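Local coordinates for heat shock protein, putative (Plasmodium falciparum, PDB 1Y6Z) that probably acts, as a member of the Hsp90 family, as an ATP-dependent chaperone that binds unfolded proteins, and is represented here by its middle domain, at residues Lys12-Thr15 / Glu16-Tyr20; Asp189-Ser192 / Tyr193-Asn196; Glu195-Lys198 / Glu199-Cys203. One frame throughout, in Å; residues are numbered along the deposited sequence.

Interaction 1: Lys12-Thr15 / Glu16-Tyr20; sequences KSLT and ENDYY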
# COMPACT_ATOMS: atom_id res chain seq x y z
N LYS B 12 17.94 11.97 10.57
CA LYS B 12 19.10 11.10 10.72
C LYS B 12 19.92 11.32 11.96
O LYS B 12 20.56 10.40 12.42
CB LYS B 12 20.00 11.14 9.48
CG LYS B 12 19.46 10.31 8.33
CD LYS B 12 19.83 10.92 6.99
CE LYS B 12 18.71 11.79 6.41
NZ LYS B 12 19.25 12.67 5.32
N SER B 13 19.92 12.53 12.49
CA SER B 13 20.67 12.80 13.70
C SER B 13 19.83 12.54 14.97
O SER B 13 20.38 12.23 16.03
CB SER B 13 21.17 14.24 13.72
OG SER B 13 22.31 14.33 14.59
N LEU B 14 18.50 12.64 14.82
CA LEU B 14 17.51 12.48 15.91
C LEU B 14 17.38 11.06 16.48
O LEU B 14 17.40 10.08 15.75
CB LEU B 14 16.12 12.97 15.40
CG LEU B 14 16.11 14.39 14.78
CD1 LEU B 14 14.77 14.80 14.10
CD2 LEU B 14 16.52 15.37 15.81
N THR B 15 17.18 10.93 17.80
CA THR B 15 16.95 9.62 18.38
C THR B 15 15.45 9.44 18.63
O THR B 15 14.69 10.42 18.63
CB THR B 15 17.64 9.49 19.77
OG1 THR B 15 17.13 10.49 20.66
CG2 THR B 15 19.17 9.54 19.67
N GLU B 16 15.01 8.21 18.85
CA GLU B 16 13.66 7.98 19.31
C GLU B 16 13.27 8.88 20.46
O GLU B 16 12.17 9.42 20.48
CB GLU B 16 13.45 6.53 19.75
CG GLU B 16 11.96 6.16 19.88
CD GLU B 16 11.73 4.76 20.40
OE1 GLU B 16 12.08 4.48 21.57
OE2 GLU B 16 11.14 3.94 19.68
N ASN B 17 14.18 9.07 21.40
CA ASN B 17 13.90 9.89 22.57
C ASN B 17 13.65 11.34 22.22
O ASN B 17 12.85 11.96 22.90
CB ASN B 17 15.01 9.81 23.61
CG ASN B 17 14.62 10.51 24.92
OD1 ASN B 17 13.87 9.95 25.72
ND2 ASN B 17 15.09 11.76 25.10
N ASP B 18 14.32 11.87 21.19
CA ASP B 18 14.11 13.21 20.71
C ASP B 18 12.64 13.38 20.21
O ASP B 18 12.01 14.37 20.46
CB ASP B 18 15.05 13.54 19.55
CG ASP B 18 16.49 13.76 20.00
OD1 ASP B 18 16.69 14.14 21.17
OD2 ASP B 18 17.41 13.53 19.18
N TYR B 19 12.15 12.37 19.50
CA TYR B 19 10.76 12.39 18.99
C TYR B 19 9.73 12.23 20.13
O TYR B 19 8.69 12.93 20.18
CB TYR B 19 10.61 11.27 17.95
CG TYR B 19 11.22 11.60 16.60
CD1 TYR B 19 12.41 11.02 16.20
CD2 TYR B 19 10.60 12.51 15.72
CE1 TYR B 19 12.96 11.30 14.92
CE2 TYR B 19 11.12 12.77 14.45
CZ TYR B 19 12.31 12.17 14.07
OH TYR B 19 12.84 12.45 12.80
N TYR B 20 9.99 11.27 21.01
CA TYR B 20 9.11 11.05 22.18
C TYR B 20 9.05 12.27 23.09
O TYR B 20 7.98 12.65 23.54
CB TYR B 20 9.60 9.86 22.98
CG TYR B 20 9.24 8.50 22.46
CD1 TYR B 20 8.84 8.28 21.12
CD2 TYR B 20 9.36 7.39 23.30
CE1 TYR B 20 8.56 6.99 20.66
CE2 TYR B 20 9.08 6.11 22.83
CZ TYR B 20 8.66 5.93 21.52
OH TYR B 20 8.35 4.66 21.05
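Thr-15 and Asp-18 meet through two reciprocal hydrogen bonds that form a capping box at the start of helix 16-27. Thr-15 is the N-cap. Its OG1 accepts from Asp-18 N at 3.2 Å. The hydroxyl can do this because chi1 of 60° sets OG1 between the backbone N and the carbonyl carbon. In return, Thr-15 N donates to Asp-18 OD2 over 3.0 Å, nearly straight at 167°. The donor sits above the carboxylate plane, 44° out of it. Thr-15 O also takes a weak first helical bond from Tyr-19 N at 3.3 Å.

The apolar part belongs to Leu-14 and Tyr-19, whose side chains cross at about a right angle. Leu-14 CD1 lies 3.6 Å from Tyr-19 CZ, and Leu-14 CB is equally close to Tyr-19 CE1. The ring is held from elsewhere too: it stacks with Tyr-36, and its OH is hydrogen-bonded to His-38 ND1.

The chemistry implies a helix start fixed twice. Thr-15 OG1 serves the first-turn N-H of Asp-18, and Asp-18 OD2 in turn serves the N-H of the cap residue. The Asp-18 carboxylate is also probably favoured by the positive end of the helix dipole.

Interaction 2: Asp189-Ser192 / Tyr193-Asn196; sequences DLDS and YIEN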
# COMPACT_ATOMS: atom_id res chain seq x y z
N ASP B 189 -7.59 -11.60 11.85
CA ASP B 189 -7.82 -10.56 10.88
C ASP B 189 -8.57 -11.20 9.68
O ASP B 189 -8.80 -12.43 9.66
CB ASP B 189 -6.50 -9.81 10.51
CG ASP B 189 -5.44 -10.73 9.88
OD1 ASP B 189 -5.74 -11.90 9.58
OD2 ASP B 189 -4.28 -10.29 9.68
N LEU B 190 -9.01 -10.38 8.75
CA LEU B 190 -9.79 -10.91 7.64
C LEU B 190 -8.95 -11.82 6.70
O LEU B 190 -9.42 -12.88 6.24
CB LEU B 190 -10.52 -9.81 6.89
CG LEU B 190 -11.53 -8.93 7.71
CD1 LEU B 190 -12.19 -7.81 6.81
CD2 LEU B 190 -12.61 -9.79 8.39
N ASP B 191 -7.72 -11.43 6.42
CA ASP B 191 -6.91 -12.20 5.46
C ASP B 191 -6.61 -13.60 6.00
O ASP B 191 -6.55 -14.57 5.24
CB ASP B 191 -5.62 -11.46 5.13
CG ASP B 191 -5.85 -10.15 4.37
OD1 ASP B 191 -4.97 -9.29 4.50
OD2 ASP B 191 -6.85 -9.96 3.62
N SER B 192 -6.45 -13.71 7.31
CA SER B 192 -6.22 -14.98 7.94
C SER B 192 -7.48 -15.84 7.88
O SER B 192 -7.38 -17.05 7.65
CB SER B 192 -5.74 -14.86 9.38
OG SER B 192 -4.49 -14.18 9.46
N TYR B 193 -8.64 -15.21 8.08
CA TYR B 193 -9.91 -15.89 7.85
C TYR B 193 -9.96 -16.43 6.43
O TYR B 193 -10.32 -17.59 6.23
CB TYR B 193 -11.12 -15.00 8.14
CG TYR B 193 -12.49 -15.66 7.97
CD1 TYR B 193 -13.31 -15.93 9.07
CD2 TYR B 193 -12.99 -15.98 6.70
CE1 TYR B 193 -14.58 -16.47 8.91
CE2 TYR B 193 -14.23 -16.57 6.55
CZ TYR B 193 -15.01 -16.82 7.64
OH TYR B 193 -16.26 -17.40 7.42
N ILE B 194 -9.70 -15.57 5.45
CA ILE B 194 -9.72 -15.96 4.04
C ILE B 194 -8.81 -17.18 3.78
O ILE B 194 -9.22 -18.12 3.12
CB ILE B 194 -9.32 -14.79 3.10
CG1 ILE B 194 -10.45 -13.76 3.05
CG2 ILE B 194 -8.98 -15.34 1.68
CD1 ILE B 194 -10.11 -12.43 2.39
N GLU B 195 -7.59 -17.13 4.35
CA GLU B 195 -6.57 -18.20 4.33
C GLU B 195 -7.12 -19.54 4.81
O GLU B 195 -6.79 -20.61 4.27
CB GLU B 195 -5.37 -17.75 5.20
CG GLU B 195 -4.73 -18.78 6.15
CD GLU B 195 -3.81 -18.18 7.26
OE1 GLU B 195 -3.77 -18.75 8.37
OE2 GLU B 195 -3.09 -17.17 7.05
N ASN B 196 -7.98 -19.47 5.82
CA ASN B 196 -8.51 -20.65 6.49
C ASN B 196 -9.83 -21.15 5.92
O ASN B 196 -10.40 -22.07 6.48
CB ASN B 196 -8.63 -20.38 7.99
CG ASN B 196 -7.32 -20.50 8.71
OD1 ASN B 196 -6.63 -21.52 8.57
ND2 ASN B 196 -6.94 -19.46 9.47
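Asp-189 O accepts from Tyr-193 N at 3.2 Å, which opens the first turn of the short helix 190-195. Asp-189 is also the N-cap. Its OD1 takes two bonds from Ser-192: the backbone N at 3.0 Å, from above the carboxylate plane, and OG at 2.6 Å, on the syn side. The serine hydroxyl reaches back because chi1 of -63° places OG beside its own backbone N. Asp-189 OD2 makes a salt bridge to Lys-140.

Leu-190 O receives Ile-194 N at 2.8 Å. Ile-194 CG1 lies 3.5 Å from this same Leu-190 O. Leu-190 and Tyr-193 both pack on Leu-232 of strand 231-234.

Asp-191 O accepts from Glu-195 N at 2.9 Å. Asp-191 OD2 is hydrogen-bonded to Tyr-251 OH and makes a salt bridge to Lys-252 NZ.

Ser-192 O receives a weak bond from Asn-196 N at 3.1 Å, as the chain leaves the helix. Glu-195 CB crowds Ser-192 O at 3.2 Å, and the rest of the glutamate runs on extended past Ser-192.

The chemistry implies a helix whose N-terminal end is capped by one carboxylate, while Tyr-193 OH bonds to Asp-230 O and Tyr-205 N. Asp-189 OD1 is gripped by two donors and OD2 by a lysine, so the carboxylate has little freedom to rotate. These partners, with the helix dipole, would be expected to favour its negative charge.

Interaction 3: Glu195-Lys198 / Glu199-Cys203; sequences ENMK and EDQKC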
# COMPACT_ATOMS: atom_id res chain seq x y z
N GLU B 195 -7.59 -17.13 4.35
CA GLU B 195 -6.57 -18.20 4.33
C GLU B 195 -7.12 -19.54 4.81
O GLU B 195 -6.79 -20.61 4.27
CB GLU B 195 -5.37 -17.75 5.20
CG GLU B 195 -4.73 -18.78 6.15
CD GLU B 195 -3.81 -18.18 7.26
OE1 GLU B 195 -3.77 -18.75 8.37
OE2 GLU B 195 -3.09 -17.17 7.05
N ASN B 196 -7.98 -19.47 5.82
CA ASN B 196 -8.51 -20.65 6.49
C ASN B 196 -9.83 -21.15 5.92
O ASN B 196 -10.40 -22.07 6.48
CB ASN B 196 -8.63 -20.38 7.99
CG ASN B 196 -7.32 -20.50 8.71
OD1 ASN B 196 -6.63 -21.52 8.57
ND2 ASN B 196 -6.94 -19.46 9.47
N MET B 197 -10.29 -20.59 4.82
CA MET B 197 -11.61 -20.94 4.25
C MET B 197 -11.60 -22.38 3.71
O MET B 197 -10.63 -22.82 3.13
CB MET B 197 -12.05 -19.98 3.13
CG MET B 197 -12.43 -18.52 3.57
SD MET B 197 -12.92 -17.40 2.27
CE MET B 197 -14.57 -17.93 1.89
N LYS B 198 -12.69 -23.09 3.93
CA LYS B 198 -12.81 -24.43 3.36
C LYS B 198 -12.92 -24.40 1.82
O LYS B 198 -13.06 -23.33 1.19
CB LYS B 198 -14.00 -25.16 3.99
CG LYS B 198 -13.91 -25.34 5.49
CD LYS B 198 -12.69 -26.17 5.89
CE LYS B 198 -12.91 -26.89 7.22
NZ LYS B 198 -12.73 -26.01 8.42
N GLU B 199 -12.85 -25.59 1.23
CA GLU B 199 -12.64 -25.76 -0.20
C GLU B 199 -13.66 -25.06 -1.07
O GLU B 199 -13.28 -24.31 -2.01
CB GLU B 199 -12.57 -27.25 -0.55
CG GLU B 199 -11.40 -27.92 0.17
CD GLU B 199 -10.47 -28.66 -0.78
OE1 GLU B 199 -10.93 -29.64 -1.42
OE2 GLU B 199 -9.26 -28.28 -0.85
N ASP B 200 -14.93 -25.32 -0.77
CA ASP B 200 -16.08 -24.77 -1.48
C ASP B 200 -16.76 -23.64 -0.70
O ASP B 200 -17.88 -23.23 -1.04
CB ASP B 200 -17.11 -25.89 -1.74
CG ASP B 200 -16.47 -27.16 -2.32
OD1 ASP B 200 -15.48 -27.06 -3.08
OD2 ASP B 200 -16.97 -28.27 -1.99
N GLN B 201 -16.09 -23.14 0.35
CA GLN B 201 -16.59 -21.96 1.10
C GLN B 201 -16.30 -20.76 0.26
O GLN B 201 -15.16 -20.55 -0.14
CB GLN B 201 -15.88 -21.78 2.45
CG GLN B 201 -16.46 -20.57 3.24
CD GLN B 201 -15.78 -20.35 4.59
OE1 GLN B 201 -14.98 -21.15 5.02
NE2 GLN B 201 -16.11 -19.24 5.25
N LYS B 202 -17.33 -19.97 -0.01
CA LYS B 202 -17.19 -18.80 -0.88
C LYS B 202 -17.30 -17.46 -0.14
O LYS B 202 -16.91 -16.42 -0.67
CB LYS B 202 -18.20 -18.85 -2.06
CG LYS B 202 -19.70 -18.70 -1.69
CD LYS B 202 -20.36 -20.08 -1.36
CE LYS B 202 -21.88 -20.03 -1.11
NZ LYS B 202 -22.33 -19.07 -0.03
N CYS B 203 -17.80 -17.49 1.10
CA CYS B 203 -18.24 -16.27 1.80
C CYS B 203 -17.54 -16.14 3.12
O CYS B 203 -17.15 -17.15 3.70
CB CYS B 203 -19.73 -16.35 2.16
SG CYS B 203 -20.86 -16.13 0.83
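Gln-201 stretches its side chain across the turn toward Met-197 and Lys-198. Gln-201 CB lies 3.5 Å from Lys-198 O, the carbonyl that accepts from Gln-201 N at 3.2 Å. That backbone bond closes a type I beta turn from Lys-198 to Gln-201. The donor stands well above the carbonyl plane.

Gln-201 CG comes next, 3.5 Å from Met-197 CE. It lies anti to the backbone N (chi1 -178°), and the chain stays extended to CD. Gln-201 CD is 3.8 Å from Met-197 CE, and the two side chains cross at about a right angle. The methionine bends at chi3, and Met-197 CE ends 3.2 Å from Cys-203 O.

The amide splits its two polar atoms between the arms of the loop. Gln-201 OE1 accepts from Lys-198 N at 3.2 Å, with the donor tilted 23° from the carbonyl plane. Gln-201 NE2 donates to Cys-203 O at 2.8 Å. There the C=O points almost straight at the nitrogen, at 173°. The two main-chain bonds fix which way round the amide lies.

Gln-201 NE2 also makes a weak hydrogen bond to Tyr-193 OH, and Lys-198 NZ is hydrogen-bonded to Asn-228 O. Lys-198 and Gln-201 touch Tyr-229, Met-197 rests on Tyr-254, and Glu-199 packs on Gln-44 of the second subunit.

The arrangement is a type I turn bridged by a glutamine amide. It forms the helix-to-strand connection between helix 190-195 and strand 204-208, which is the central strand of a parallel three-stranded sheet.

In the fold
Near the N terminus, interaction 1 starts helix 16-27, beside strand 35-41 of the mixed sheet. The chain then passes through that sheet and the long helices before reaching interaction 2, which spans helix 190-195. Interaction 3 follows directly and closes the turn into strand 204-208. Interaction 1 closes before the others open; interaction 3 begins on the residues where interaction 2 ends, and none nests within another. Interactions 2 and 3 share Glu-195 and Asn-196, with centres about 9 Å apart, and both touch the second subunit. Together they tie helix 190-195 to the parallel three-stranded sheet. Interaction 1 lies across the chain's centre from interaction 3, about 46 Å away between centres.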